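Local coordinates for protein N-acetylmuramoyl-L-alanine amidase (Mycolicibacterium smegmatis, PDB 7AGM) that probably hydrolyses the amide bond between N-acetylmuramic acid and L-alanine in peptidoglycan, using a bound zinc ion, at residues H101-I106 with F176-V181. Numbering follows the deposited sequence.
Sequences HAIVSI and FPSVLV
I103 and S105 pair in parallel with S178 and L180, on strand axes 4.7 Å apart and 19° from parallel, and both use N and O across the gap. I103 N donates to P177 O (2.8 Å) and its O accepts from V179 N; S105 N then donates to V179 O, and its O takes V181 N at 2.8 Å, almost straight on to the carbonyl. The first bond is the most bent, 132° at the hydrogen, where P177 leads into the strand and brings its ring carbons CB, CG and CD up to H101 O, CG nearest at 3.5 Å.

On one face, I103 and S178 lie side by side: I103 CG2, anti to the backbone N (S178 OG is placed likewise), meets S178 OG at 3.5 Å, while CD1 reaches back to F176 CB. Further along, S105 CB and OG lie against L180 CG, each at 3.9 Å, yet OG hydrogen-bonds to D14 OD2 on strand 10-15. The other face is apolar: V104 and V181 cross at an angle, touching CG1 to CG2 at 4.1 Å, and F138 of helix 134-148 packs on V104 and V179.

These are the two central strands of the mixed sheet in the Amidase_3 fold. S105 lies two residues before the zinc ligand H107, and the L180 side chain is about 6 Å from the zinc ion, so this buried ladder runs up to the zinc site, with the S105 hydroxyl satisfied by D14 on the next strand.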
# COMPACT_ATOMS: atom_id res chain seq x y z
N HIS A 101 5.37 -12.98 -5.14
CA HIS A 101 4.18 -13.64 -4.62
C HIS A 101 3.16 -12.67 -4.06
O HIS A 101 1.97 -13.01 -3.98
CB HIS A 101 4.59 -14.66 -3.55
CG HIS A 101 5.51 -15.71 -4.08
ND1 HIS A 101 6.88 -15.63 -3.95
CD2 HIS A 101 5.25 -16.83 -4.80
CE1 HIS A 101 7.43 -16.68 -4.53
NE2 HIS A 101 6.46 -17.42 -5.06
N ALA A 102 3.58 -11.48 -3.65
CA ALA A 102 2.66 -10.47 -3.13
C ALA A 102 3.27 -9.10 -3.34
O ALA A 102 4.49 -8.93 -3.22
CB ALA A 102 2.38 -10.68 -1.64
N ILE A 103 2.42 -8.13 -3.64
CA ILE A 103 2.79 -6.73 -3.76
C ILE A 103 1.91 -5.93 -2.80
O ILE A 103 0.68 -6.10 -2.81
CB ILE A 103 2.59 -6.23 -5.20
CG1 ILE A 103 3.40 -7.08 -6.18
CG2 ILE A 103 2.89 -4.74 -5.30
CD1 ILE A 103 2.91 -6.96 -7.65
N VAL A 104 2.51 -5.08 -1.99
CA VAL A 104 1.74 -4.20 -1.11
C VAL A 104 2.23 -2.77 -1.30
O VAL A 104 3.41 -2.48 -1.08
CB VAL A 104 1.81 -4.60 0.37
CG1 VAL A 104 0.95 -3.66 1.22
CG2 VAL A 104 1.39 -6.05 0.56
N SER A 105 1.31 -1.87 -1.66
CA SER A 105 1.58 -0.44 -1.68
C SER A 105 0.95 0.16 -0.44
O SER A 105 -0.18 -0.18 -0.08
CB SER A 105 0.99 0.18 -2.95
OG SER A 105 1.22 1.58 -2.98
N ILE A 106 1.70 1.01 0.26
CA ILE A 106 1.30 1.55 1.55
C ILE A 106 1.10 3.05 1.42
O ILE A 106 2.00 3.77 0.97
CB ILE A 106 2.30 1.19 2.65
CG1 ILE A 106 2.35 -0.34 2.83
CG2 ILE A 106 1.92 1.86 3.96
CD1 ILE A 106 3.34 -0.81 3.89
N PHE A 176 0.74 -9.76 -10.77
CA PHE A 176 0.95 -10.64 -9.63
C PHE A 176 0.10 -10.09 -8.50
O PHE A 176 -0.38 -8.96 -8.58
CB PHE A 176 2.45 -10.66 -9.27
CG PHE A 176 3.28 -11.13 -10.42
CD1 PHE A 176 3.75 -10.24 -11.38
CD2 PHE A 176 3.49 -12.48 -10.61
CE1 PHE A 176 4.44 -10.70 -12.49
CE2 PHE A 176 4.19 -12.95 -11.72
CZ PHE A 176 4.67 -12.06 -12.65
N PRO A 177 -0.16 -10.88 -7.45
CA PRO A 177 -1.13 -10.46 -6.43
C PRO A 177 -0.71 -9.13 -5.81
O PRO A 177 0.45 -8.94 -5.43
CB PRO A 177 -1.09 -11.60 -5.41
CG PRO A 177 -0.69 -12.78 -6.22
CD PRO A 177 0.30 -12.26 -7.23
N SER A 178 -1.68 -8.21 -5.69
CA SER A 178 -1.34 -6.83 -5.34
C SER A 178 -2.52 -6.14 -4.68
O SER A 178 -3.65 -6.24 -5.16
CB SER A 178 -0.91 -6.06 -6.60
OG SER A 178 -0.47 -4.75 -6.29
N VAL A 179 -2.24 -5.45 -3.56
CA VAL A 179 -3.24 -4.65 -2.87
C VAL A 179 -2.59 -3.34 -2.45
O VAL A 179 -1.36 -3.24 -2.37
CB VAL A 179 -3.87 -5.35 -1.64
CG1 VAL A 179 -4.59 -6.66 -2.05
CG2 VAL A 179 -2.81 -5.59 -0.55
N LEU A 180 -3.42 -2.33 -2.21
CA LEU A 180 -2.95 -1.03 -1.74
C LEU A 180 -3.67 -0.74 -0.43
O LEU A 180 -4.90 -0.75 -0.38
CB LEU A 180 -3.22 0.05 -2.79
CG LEU A 180 -2.68 1.46 -2.50
CD1 LEU A 180 -2.58 2.27 -3.78
CD2 LEU A 180 -3.51 2.23 -1.47
N VAL A 181 -2.90 -0.52 0.64
CA VAL A 181 -3.46 -0.28 1.96
C VAL A 181 -3.43 1.22 2.23
O VAL A 181 -2.35 1.82 2.32
CB VAL A 181 -2.70 -1.05 3.06
CG1 VAL A 181 -3.29 -0.70 4.44
CG2 VAL A 181 -2.72 -2.55 2.80